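Local coordinates for protein L-cysteine S-thiosulfotransferase subunit SoxA (Paracoccus denitrificans, PDB 2C1D) that forms with SoxX a cytochrome complex that joins thiosulfate oxidatively to a cysteine of the sulfur carrier protein SoxY, at residues A[3-8]-A[37-42]; A[25-30]-A[248-253]; A[88-93]-A[139-144]. All blocks are in the same frame, centred on the assembly; numbering follows the deposited sequence.

The three contacts are distributed over two heme c sites, the chain I heme and the chain J heme. Contacts 1 and 2 lie on the side of the chain J heme; contact 1 touches it, contact 2 stands in its second shell. The first reaches its propionates through Gly38 and Arg42. The second brings Arg251, its side chain about 8 Å from the chain J heme, to about 6 Å from the side chain of the axial ligand His184. Their centres are about 18 Å apart and their segments alternate along the chain. Contact 3 borders the chain I heme, its centre about 23 Å from each of the others, and is nested in the long loop that contact 2 closes.

Contact 1. Residues A[3-8]-A[37-42]; sequences VEDGLV and SGWHFR. With HEC (heme c), chain J.
The N-terminal lead-in to edge strand 7-9 of a three-stranded antiparallel sheet packs through Val3, Asp5 and Leu7 on Trp39 and His40 of the 3-10 turn that follows the opposite edge strand, 35-36. Two bonds pair Val3 with His40: Val3 N donates almost straight to His40 O (3.1 Å, 172°), and His40 ND1 returns a short, bent bond to Val3 O (2.7 Å, 138°). ND1 is thus the protonated donor here, while NE2 hydrogen-bonds Thr20 OG1 on the middle strand, fixing the ring's rotation from both nitrogens. Asp5 O sits at the imidazole edge, 3.3 Å from His40 CE1. Trp39 carries the other half. Its CG stands anti to the backbone N (chi1 -175°), and the indole beyond it lies against Leu7, whose CD2 makes a CH-pi contact 3.8 Å from the centroid of the five-membered ring, nearly on its normal. Leu7 CB and Asp5 CG meet the indole at CH2, and Gly6 O lies 3.4 Å from Trp39 CH2. Arg47 O satisfies the indole N-H, and the Asp5 carboxylate forms salt bridges to Arg47 and Arg51. On the heme side, Arg42 NH1 gives a weak 2.8 Å bond to O2D of the chain J heme, and Gly38 CA, at the start of the turn, lies beside O1A. An ST turn, Ser37 OG accepting from Trp39 N, opens this propionate-binding corner of the heme pocket.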
loop_
_atom_site.group_PDB
_atom_site.type_symbol
_atom_site.label_atom_id
_atom_site.label_comp_id
_atom_site.label_asym_id
_atom_site.label_seq_id
_atom_site.Cartn_x
_atom_site.Cartn_y
_atom_site.Cartn_z
ATOM N N VAL A 3 6.452 16.829 4.696
ATOM C CA VAL A 3 6.633 18.266 4.504
ATOM C C VAL A 3 5.899 19.076 5.593
ATOM O O VAL A 3 4.872 18.657 6.116
ATOM C CB VAL A 3 6.169 18.696 3.082
ATOM C CG1 VAL A 3 4.626 18.756 2.979
ATOM C CG2 VAL A 3 6.795 20.027 2.677
ATOM N N GLU A 4 6.466 20.215 5.963
ATOM C CA GLU A 4 5.760 21.195 6.767
ATOM C C GLU A 4 4.831 21.942 5.795
ATOM O O GLU A 4 5.307 22.632 4.886
ATOM C CB GLU A 4 6.772 22.136 7.440
ATOM C CG GLU A 4 6.172 23.236 8.327
ATOM C CD GLU A 4 6.006 22.821 9.782
ATOM O OE1 GLU A 4 6.856 23.232 10.623
ATOM O OE2 GLU A 4 5.014 22.104 10.085
ATOM N N ASP A 5 3.516 21.747 5.957
ATOM C CA ASP A 5 2.484 22.451 5.157
ATOM C C ASP A 5 1.118 22.337 5.852
ATOM O O ASP A 5 0.959 21.582 6.808
ATOM C CB ASP A 5 2.425 21.890 3.726
ATOM C CG ASP A 5 1.897 22.889 2.691
ATOM O OD1 ASP A 5 1.269 23.911 3.036
ATOM O OD2 ASP A 5 2.045 22.708 1.469
ATOM N N GLY A 6 0.148 23.132 5.409
ATOM C CA GLY A 6 -1.211 23.056 5.920
ATOM C C GLY A 6 -2.212 23.021 4.778
ATOM O O GLY A 6 -1.969 23.610 3.726
ATOM N N LEU A 7 -3.326 22.323 4.987
ATOM C CA LEU A 7 -4.336 22.134 3.954
ATOM C C LEU A 7 -5.685 22.736 4.360
ATOM O O LEU A 7 -6.330 22.291 5.311
ATOM C CB LEU A 7 -4.485 20.635 3.603
ATOM C CG LEU A 7 -5.581 20.250 2.601
ATOM C CD1 LEU A 7 -5.511 21.084 1.316
ATOM C CD2 LEU A 7 -5.496 18.754 2.271
ATOM N N VAL A 8 -6.103 23.740 3.600
ATOM C CA VAL A 8 -7.389 24.394 3.745
ATOM C C VAL A 8 -7.931 24.438 2.326
ATOM O O VAL A 8 -7.340 25.049 1.445
ATOM C CB VAL A 8 -7.239 25.819 4.320
ATOM C CG1 VAL A 8 -8.590 26.469 4.503
ATOM C CG2 VAL A 8 -6.514 25.774 5.667
ATOM N N SER A 37 -1.575 12.547 7.089
ATOM C CA SER A 37 -2.154 12.230 5.796
ATOM C C SER A 37 -1.035 11.998 4.795
ATOM O O SER A 37 0.036 12.611 4.901
ATOM C CB SER A 37 -2.982 13.416 5.317
ATOM O OG SER A 37 -3.284 13.331 3.946
ATOM N N GLY A 38 -1.304 11.133 3.825
ATOM C CA GLY A 38 -0.468 10.962 2.648
ATOM C C GLY A 38 -0.205 12.210 1.827
ATOM O O GLY A 38 0.780 12.269 1.101
ATOM N N TRP A 39 -1.078 13.216 1.944
ATOM C CA TRP A 39 -0.870 14.523 1.339
ATOM C C TRP A 39 0.497 15.129 1.689
ATOM O O TRP A 39 1.152 15.739 0.827
ATOM C CB TRP A 39 -1.988 15.453 1.792
ATOM C CG TRP A 39 -2.033 16.803 1.190
ATOM C CD1 TRP A 39 -2.605 17.168 -0.004
ATOM C CD2 TRP A 39 -1.554 18.010 1.786
ATOM N NE1 TRP A 39 -2.498 18.528 -0.182
ATOM C CE2 TRP A 39 -1.866 19.072 0.902
ATOM C CE3 TRP A 39 -0.916 18.308 2.981
ATOM C CZ2 TRP A 39 -1.515 20.411 1.166
ATOM C CZ3 TRP A 39 -0.574 19.660 3.255
ATOM C CH2 TRP A 39 -0.887 20.681 2.341
ATOM N N HIS A 40 0.921 14.941 2.927
ATOM C CA HIS A 40 2.190 15.475 3.403
ATOM C C HIS A 40 3.410 14.908 2.690
ATOM O O HIS A 40 4.462 15.521 2.730
ATOM C CB HIS A 40 2.354 15.261 4.926
ATOM C CG HIS A 40 1.764 16.361 5.740
ATOM N ND1 HIS A 40 2.389 17.579 5.907
ATOM C CD2 HIS A 40 0.582 16.450 6.396
ATOM C CE1 HIS A 40 1.617 18.371 6.631
ATOM N NE2 HIS A 40 0.513 17.716 6.936
ATOM N N PHE A 41 3.284 13.741 2.072
ATOM C CA PHE A 41 4.408 13.091 1.396
ATOM C C PHE A 41 4.397 13.314 -0.113
ATOM O O PHE A 41 5.217 12.753 -0.840
ATOM C CB PHE A 41 4.358 11.595 1.703
ATOM C CG PHE A 41 4.423 11.288 3.166
ATOM C CD1 PHE A 41 3.283 11.289 3.934
ATOM C CD2 PHE A 41 5.633 10.989 3.776
ATOM C CE1 PHE A 41 3.342 11.026 5.279
ATOM C CE2 PHE A 41 5.692 10.704 5.128
ATOM C CZ PHE A 41 4.562 10.737 5.878
ATOM N N ARG A 42 3.475 14.134 -0.603
ATOM C CA ARG A 42 3.417 14.400 -2.029
ATOM C C ARG A 42 4.199 15.665 -2.381
ATOM O O ARG A 42 4.448 16.491 -1.509
ATOM C CB ARG A 42 1.953 14.513 -2.463
ATOM C CG ARG A 42 1.073 13.375 -1.959
ATOM C CD ARG A 42 1.177 12.094 -2.752
ATOM N NE ARG A 42 2.476 11.409 -2.687
ATOM C CZ ARG A 42 2.796 10.444 -1.830
ATOM N NH1 ARG A 42 1.947 10.066 -0.884
ATOM N NH2 ARG A 42 3.982 9.844 -1.914
HETATM FE FE HEC J . 1.209 0.534 0.535
HETATM C CHA HEC J . 0.495 3.546 -0.913
HETATM C CHB HEC J . -1.847 0.688 2.163
HETATM C CHC HEC J . 1.792 -2.508 1.877
HETATM C CHD HEC J . 4.390 0.627 -0.653
HETATM N NA HEC J . -0.391 1.894 0.610
HETATM C C1A HEC J . -0.464 3.073 -0.074
HETATM C C2A HEC J . -1.704 3.716 0.266
HETATM C C3A HEC J . -2.354 2.902 1.126
HETATM C C4A HEC J . -1.531 1.749 1.358
HETATM C CMA HEC J . -3.723 3.115 1.769
HETATM C CAA HEC J . -2.198 5.084 -0.264
HETATM C CBA HEC J . -1.923 6.159 0.802
HETATM C CGA HEC J . -2.457 7.519 0.367
HETATM O O1A HEC J . -2.296 8.485 1.147
HETATM O O2A HEC J . -3.024 7.653 -0.767
HETATM N NB HEC J . 0.192 -0.653 1.757
HETATM C C1B HEC J . -1.073 -0.452 2.287
HETATM C C2B HEC J . -1.486 -1.651 2.946
HETATM C C3B HEC J . -0.488 -2.525 2.887
HETATM C C4B HEC J . 0.566 -1.928 2.114
HETATM C CMB HEC J . -2.814 -1.814 3.690
HETATM C CAB HEC J . -0.486 -3.955 3.470
HETATM C CBB HEC J . -1.485 -4.712 2.920
HETATM N NC HEC J . 2.823 -0.720 0.608
HETATM C C1C HEC J . 2.856 -1.923 1.241
HETATM C C2C HEC J . 4.155 -2.531 1.033
HETATM C C3C HEC J . 4.896 -1.655 0.327
HETATM C C4C HEC J . 4.043 -0.502 0.068
HETATM C CMC HEC J . 4.510 -3.922 1.604
HETATM C CAC HEC J . 6.374 -1.687 -0.195
HETATM C CBC HEC J . 6.969 -2.761 -0.734
HETATM N ND HEC J . 2.246 1.833 -0.585
HETATM C C1D HEC J . 3.577 1.669 -0.976
HETATM C C2D HEC J . 3.984 2.786 -1.805
HETATM C C3D HEC J . 2.768 3.677 -1.891
HETATM C C4D HEC J . 1.749 3.014 -1.109
HETATM C CMD HEC J . 5.349 3.038 -2.471
HETATM C CAD HEC J . 2.644 5.041 -2.611
HETATM C CBD HEC J . 3.326 6.104 -1.729
HETATM C CGD HEC J . 2.548 6.405 -0.463
HETATM O O1D HEC J . 2.781 5.803 0.608
HETATM O O2D HEC J . 1.667 7.268 -0.476
#

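Contact 2. Residues A[25-30]-A[248-253]; sequences PAFLAD and VASRGN
Pro25, Phe27 and Leu28 lean on Ser250, Arg251 and Asn253, in the C-terminal part of helix 239-251 and just after it, by van der Waals contact. The tip of the Phe27 ring approaches the helix: CZ comes 3.4 Å from Ser250 OG, with the backbone N of Arg251 near the plane of the ring at its edge. Leu28 straddles the arginine. Its CD2 packs 3.7 Å from Arg251 CB and lies over the centre of one guanidinium face, 4.2 Å above the plane, whereas CD1 meets NH1 at 3.7 Å. The arginine chain is bent at chi3 (72°, which sets NE), and the one leucine touches both CB and the guanidinium. Pro25 CG rests 3.6 Å from Ser250 O, and Pro25 CB faces Asn253 CB.

The polar ends are held from outside. Arg251 NH2 forms a salt bridge with Glu185, next to the heme ligand His184, and NH1 bonds to Tyr170 OH. Ser250 OG pairs with Tyr247 O and Trp162 NE1, and Asn253 OD1 accepts from Val152 N. Trp162 also meets Phe27 edge-to-face, so the loop between strands 16-22 and 35-36 sits against both helix 239-251, through Ser250 and Arg251, and helix 159-170, through Trp162.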
loop_
_atom_site.group_PDB
_atom_site.type_symbol
_atom_site.label_atom_id
_atom_site.label_comp_id
_atom_site.label_asym_id
_atom_site.label_seq_id
_atom_site.Cartn_x
_atom_site.Cartn_y
_atom_site.Cartn_z
ATOM N N PRO A 25 -3.748 7.761 17.544
ATOM C CA PRO A 25 -4.670 7.139 18.498
ATOM C C PRO A 25 -3.859 6.375 19.553
ATOM O O PRO A 25 -2.716 6.034 19.294
ATOM C CB PRO A 25 -5.490 6.193 17.625
ATOM C CG PRO A 25 -4.617 5.896 16.491
ATOM C CD PRO A 25 -3.870 7.157 16.208
ATOM N N ALA A 26 -4.428 6.131 20.723
ATOM C CA ALA A 26 -3.646 5.605 21.838
ATOM C C ALA A 26 -2.949 4.283 21.475
ATOM O O ALA A 26 -1.806 4.076 21.841
ATOM C CB ALA A 26 -4.521 5.446 23.098
ATOM N N PHE A 27 -3.599 3.428 20.689
ATOM C CA PHE A 27 -2.973 2.166 20.287
ATOM C C PHE A 27 -1.729 2.301 19.425
ATOM O O PHE A 27 -0.952 1.365 19.316
ATOM C CB PHE A 27 -3.990 1.213 19.658
ATOM C CG PHE A 27 -4.306 1.477 18.207
ATOM C CD1 PHE A 27 -3.539 0.898 17.190
ATOM C CD2 PHE A 27 -5.423 2.226 17.857
ATOM C CE1 PHE A 27 -3.884 1.082 15.841
ATOM C CE2 PHE A 27 -5.751 2.436 16.522
ATOM C CZ PHE A 27 -4.989 1.851 15.511
ATOM N N LEU A 28 -1.523 3.463 18.829
ATOM C CA LEU A 28 -0.331 3.724 18.050
ATOM C C LEU A 28 0.679 4.643 18.755
ATOM O O LEU A 28 1.637 5.076 18.135
ATOM C CB LEU A 28 -0.752 4.364 16.728
ATOM C CG LEU A 28 -0.563 3.590 15.432
ATOM C CD1 LEU A 28 -0.494 2.063 15.630
ATOM C CD2 LEU A 28 -1.629 3.993 14.424
ATOM N N ALA A 29 0.471 4.949 20.032
ATOM C CA ALA A 29 1.283 5.978 20.706
ATOM C C ALA A 29 2.758 5.590 20.867
ATOM O O ALA A 29 3.623 6.456 20.824
ATOM C CB ALA A 29 0.672 6.352 22.063
ATOM N N ASP A 30 3.052 4.304 21.045
ATOM C CA ASP A 30 4.451 3.828 21.055
ATOM C C ASP A 30 5.073 3.641 19.638
ATOM O O ASP A 30 6.284 3.379 19.499
ATOM C CB ASP A 30 4.575 2.525 21.877
ATOM C CG ASP A 30 6.026 2.254 22.363
ATOM O OD1 ASP A 30 6.849 3.210 22.445
ATOM O OD2 ASP A 30 6.439 1.100 22.673
ATOM N N VAL A 248 -7.050 -0.283 9.266
ATOM C CA VAL A 248 -6.233 0.779 8.663
ATOM C C VAL A 248 -6.929 2.131 8.843
ATOM O O VAL A 248 -6.283 3.110 9.174
ATOM C CB VAL A 248 -5.905 0.495 7.180
ATOM C CG1 VAL A 248 -5.095 1.637 6.539
ATOM C CG2 VAL A 248 -5.095 -0.780 7.063
ATOM N N ALA A 249 -8.246 2.177 8.679
ATOM C CA ALA A 249 -8.994 3.390 8.972
ATOM C C ALA A 249 -8.683 3.968 10.365
ATOM O O ALA A 249 -8.510 5.173 10.523
ATOM C CB ALA A 249 -10.499 3.142 8.840
ATOM N N SER A 250 -8.653 3.094 11.360
ATOM C CA SER A 250 -8.463 3.483 12.753
ATOM C C SER A 250 -7.054 3.991 12.997
ATOM O O SER A 250 -6.852 4.773 13.918
ATOM C CB SER A 250 -8.810 2.329 13.704
ATOM O OG SER A 250 -7.807 1.323 13.722
ATOM N N ARG A 251 -6.067 3.578 12.184
ATOM C CA ARG A 251 -4.719 4.123 12.299
ATOM C C ARG A 251 -4.667 5.627 11.999
ATOM O O ARG A 251 -3.727 6.308 12.399
ATOM C CB ARG A 251 -3.713 3.382 11.413
ATOM C CG ARG A 251 -3.476 1.918 11.818
ATOM C CD ARG A 251 -2.673 1.151 10.776
ATOM N NE ARG A 251 -1.289 1.573 10.761
ATOM C CZ ARG A 251 -0.356 1.102 11.583
ATOM N NH1 ARG A 251 -0.640 0.148 12.469
ATOM N NH2 ARG A 251 0.884 1.550 11.473
ATOM N N GLY A 252 -5.680 6.149 11.320
ATOM C CA GLY A 252 -5.767 7.580 11.084
ATOM C C GLY A 252 -6.835 8.289 11.883
ATOM O O GLY A 252 -7.212 9.403 11.531
ATOM N N ASN A 253 -7.334 7.673 12.953
ATOM C CA ASN A 253 -8.286 8.336 13.856
ATOM C C ASN A 253 -7.723 9.671 14.325
ATOM O O ASN A 253 -6.583 9.731 14.833
ATOM C CB ASN A 253 -8.577 7.454 15.074
ATOM C CG ASN A 253 -9.689 6.472 14.831
ATOM O OD1 ASN A 253 -10.407 6.574 13.835
ATOM N ND2 ASN A 253 -9.872 5.531 15.767
#

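Contact 3. Residues A[88-93]-A[139-144]; sequences ESMAGL and SLISLQ. With HEC (heme c), chain I.
Met90 O and Ile141 O are joined by one water, which donates to each at 2.8 Å. Both carbonyls also serve their own segment: Met90 O takes the N-H of Leu93 and Ile141 O that of Gln144. Beside the bridge the backbones meet directly. Ala91 CA lies 3.4 Å from Gln144 O, a CA-H...O contact with an angle of 151° at the hydrogen, and Gly92 N lies 3.5 Å from the same Gln144 O. Gln144 CB fills in against Ala91 CA and Met90 O. Gly92 has a positive phi (84°), which favours glycine.

The Met90 side chain splits its contacts between helix and heme. CB meets Ile141 CG2 at 4.2 Å, but the bend at chi2 (-62°) swings SD away from the helix toward the chain I heme, where CE settles 3.7 Å from C3A. Leu93 CD2 packs on the heme methyl CMA at the same distance. Ile141 is backed in turn by Met110 and Val114 of helix 110-122. Met90 is a pocket residue and not an iron ligand: His84 and Cys117 take the axial positions. A loop following the CXXCH heme-binding motif, pinned between porphyrin and the C-terminal part of helix 132-143, belongs to a cytochrome c-type domain.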
loop_
_atom_site.group_PDB
_atom_site.type_symbol
_atom_site.label_atom_id
_atom_site.label_comp_id
_atom_site.label_asym_id
_atom_site.label_seq_id
_atom_site.Cartn_x
_atom_site.Cartn_y
_atom_site.Cartn_z
ATOM N N GLU A 88 -26.623 14.977 1.552
ATOM C CA GLU A 88 -26.289 15.414 2.909
ATOM C C GLU A 88 -26.930 14.513 3.995
ATOM O O GLU A 88 -26.542 14.582 5.175
ATOM C CB GLU A 88 -26.601 16.899 3.143
ATOM C CG GLU A 88 -28.082 17.308 3.124
ATOM C CD GLU A 88 -28.619 17.632 1.724
ATOM O OE1 GLU A 88 -27.928 17.372 0.720
ATOM O OE2 GLU A 88 -29.756 18.143 1.640
ATOM N N SER A 89 -27.896 13.681 3.590
ATOM C CA SER A 89 -28.516 12.664 4.461
ATOM C C SER A 89 -27.477 11.695 5.001
ATOM O O SER A 89 -27.664 11.085 6.053
ATOM C CB SER A 89 -29.601 11.895 3.689
ATOM O OG SER A 89 -29.092 11.192 2.574
ATOM N N MET A 90 -26.368 11.556 4.269
ATOM C CA MET A 90 -25.273 10.712 4.678
ATOM C C MET A 90 -24.171 11.449 5.424
ATOM O O MET A 90 -23.076 10.912 5.583
ATOM C CB MET A 90 -24.712 9.980 3.466
ATOM C CG MET A 90 -25.725 9.073 2.777
ATOM S SD MET A 90 -26.270 7.789 3.926
ATOM C CE MET A 90 -28.010 7.417 3.333
ATOM N N ALA A 91 -24.451 12.653 5.904
ATOM C CA ALA A 91 -23.464 13.405 6.675
ATOM C C ALA A 91 -22.934 12.571 7.850
ATOM O O ALA A 91 -23.698 11.842 8.509
ATOM C CB ALA A 91 -24.022 14.680 7.169
ATOM N N GLY A 92 -21.625 12.658 8.067
ATOM C CA GLY A 92 -20.954 11.991 9.170
ATOM C C GLY A 92 -20.587 10.527 8.897
ATOM O O GLY A 92 -19.696 9.989 9.534
ATOM N N LEU A 93 -21.275 9.865 7.980
ATOM C CA LEU A 93 -21.140 8.404 7.826
ATOM C C LEU A 93 -19.720 7.972 7.473
ATOM O O LEU A 93 -19.128 7.095 8.146
ATOM C CB LEU A 93 -22.121 7.874 6.773
ATOM C CG LEU A 93 -22.176 6.361 6.579
ATOM C CD1 LEU A 93 -22.563 5.625 7.880
ATOM C CD2 LEU A 93 -23.128 5.985 5.469
ATOM N N SER A 139 -17.482 8.377 -3.573
ATOM C CA SER A 139 -16.904 9.726 -3.650
ATOM C C SER A 139 -17.893 10.751 -3.121
ATOM O O SER A 139 -17.562 11.553 -2.237
ATOM C CB SER A 139 -16.495 10.044 -5.106
ATOM O OG SER A 139 -15.395 9.220 -5.504
ATOM N N LEU A 140 -19.119 10.693 -3.642
ATOM C CA LEU A 140 -20.211 11.568 -3.188
ATOM C C LEU A 140 -20.480 11.436 -1.697
ATOM O O LEU A 140 -20.564 12.438 -0.976
ATOM C CB LEU A 140 -21.505 11.277 -3.965
ATOM C CG LEU A 140 -22.745 12.092 -3.590
ATOM C CD1 LEU A 140 -22.552 13.577 -3.910
ATOM C CD2 LEU A 140 -24.005 11.517 -4.273
ATOM N N ILE A 141 -20.562 10.198 -1.214
ATOM C CA ILE A 141 -20.851 9.992 0.209
ATOM C C ILE A 141 -19.704 10.494 1.064
ATOM O O ILE A 141 -19.914 11.136 2.108
ATOM C CB ILE A 141 -21.199 8.491 0.497
ATOM C CG1 ILE A 141 -22.550 8.163 -0.136
ATOM C CG2 ILE A 141 -21.190 8.217 2.007
ATOM C CD1 ILE A 141 -22.823 6.672 -0.299
ATOM N N SER A 142 -18.481 10.229 0.626
ATOM C CA SER A 142 -17.294 10.598 1.412
ATOM C C SER A 142 -17.240 12.103 1.592
ATOM O O SER A 142 -16.914 12.600 2.677
ATOM C CB SER A 142 -15.997 10.072 0.781
ATOM O OG SER A 142 -14.862 10.461 1.563
ATOM N N LEU A 143 -17.642 12.842 0.563
ATOM C CA LEU A 143 -17.676 14.308 0.649
ATOM C C LEU A 143 -18.597 14.854 1.747
ATOM O O LEU A 143 -18.405 15.958 2.226
ATOM C CB LEU A 143 -18.116 14.912 -0.691
ATOM C CG LEU A 143 -17.907 16.437 -0.871
ATOM C CD1 LEU A 143 -16.513 16.933 -0.570
ATOM C CD2 LEU A 143 -18.256 16.889 -2.275
ATOM N N GLN A 144 -19.606 14.082 2.133
ATOM C CA GLN A 144 -20.572 14.502 3.145
ATOM C C GLN A 144 -19.985 14.453 4.570
ATOM O O GLN A 144 -20.624 14.884 5.525
ATOM C CB GLN A 144 -21.849 13.667 3.026
ATOM C CG GLN A 144 -22.412 13.510 1.569
ATOM C CD GLN A 144 -22.535 14.817 0.799
ATOM O OE1 GLN A 144 -22.115 14.920 -0.370
ATOM N NE2 GLN A 144 -23.116 15.796 1.421
HETATM FE FE HEC I . -30.322 3.566 1.063
HETATM C CHA HEC I . -29.372 2.792 4.343
HETATM C CHB HEC I . -27.210 4.606 0.413
HETATM C CHC HEC I . -31.249 3.970 -2.166
HETATM C CHD HEC I . -33.614 3.225 1.989
HETATM N NA HEC I . -28.634 3.691 2.188
HETATM C C1A HEC I . -28.440 3.342 3.503
HETATM C C2A HEC I . -27.072 3.601 3.839
HETATM C C3A HEC I . -26.477 4.100 2.749
HETATM C C4A HEC I . -27.442 4.142 1.675
HETATM C CMA HEC I . -25.011 4.525 2.605
HETATM C CAA HEC I . -26.452 3.337 5.226
HETATM C CBA HEC I . -26.991 4.395 6.169
HETATM C CGA HEC I . -26.647 4.155 7.631
HETATM O O1A HEC I . -26.391 3.005 8.055
HETATM O O2A HEC I . -26.658 5.185 8.358
HETATM N NB HEC I . -29.395 4.215 -0.587
HETATM C C1B HEC I . -28.052 4.508 -0.664
HETATM C C2B HEC I . -27.718 4.658 -2.074
HETATM C C3B HEC I . -28.837 4.491 -2.790
HETATM C C4B HEC I . -29.921 4.209 -1.859
HETATM C CMB HEC I . -26.321 5.037 -2.607
HETATM C CAB HEC I . -28.965 4.562 -4.347
HETATM C CBB HEC I . -28.091 3.711 -4.968
HETATM N NC HEC I . -32.140 3.613 0.104
HETATM C C1C HEC I . -32.273 3.707 -1.263
HETATM C C2C HEC I . -33.690 3.623 -1.565
HETATM C C3C HEC I . -34.348 3.292 -0.427
HETATM C C4C HEC I . -33.377 3.373 0.652
HETATM C CMC HEC I . -34.237 3.523 -3.007
HETATM C CAC HEC I . -35.882 3.040 -0.232
HETATM C CBC HEC I . -36.509 2.136 -1.017
HETATM N ND HEC I . -31.317 3.087 2.893
HETATM C C1D HEC I . -32.700 2.951 2.983
HETATM C C2D HEC I . -33.040 2.442 4.297
HETATM C C3D HEC I . -31.720 2.281 5.029
HETATM C C4D HEC I . -30.705 2.717 4.082
HETATM C CMD HEC I . -34.430 2.114 4.875
HETATM C CAD HEC I . -31.498 1.771 6.462
HETATM C CBD HEC I . -31.576 2.927 7.411
HETATM C CGD HEC I . -31.217 2.501 8.833
HETATM O O1D HEC I . -31.734 3.139 9.799
HETATM O O2D HEC I . -30.413 1.555 8.980
HETATM O O HOH W 1 -20.439 10.714 4.813
#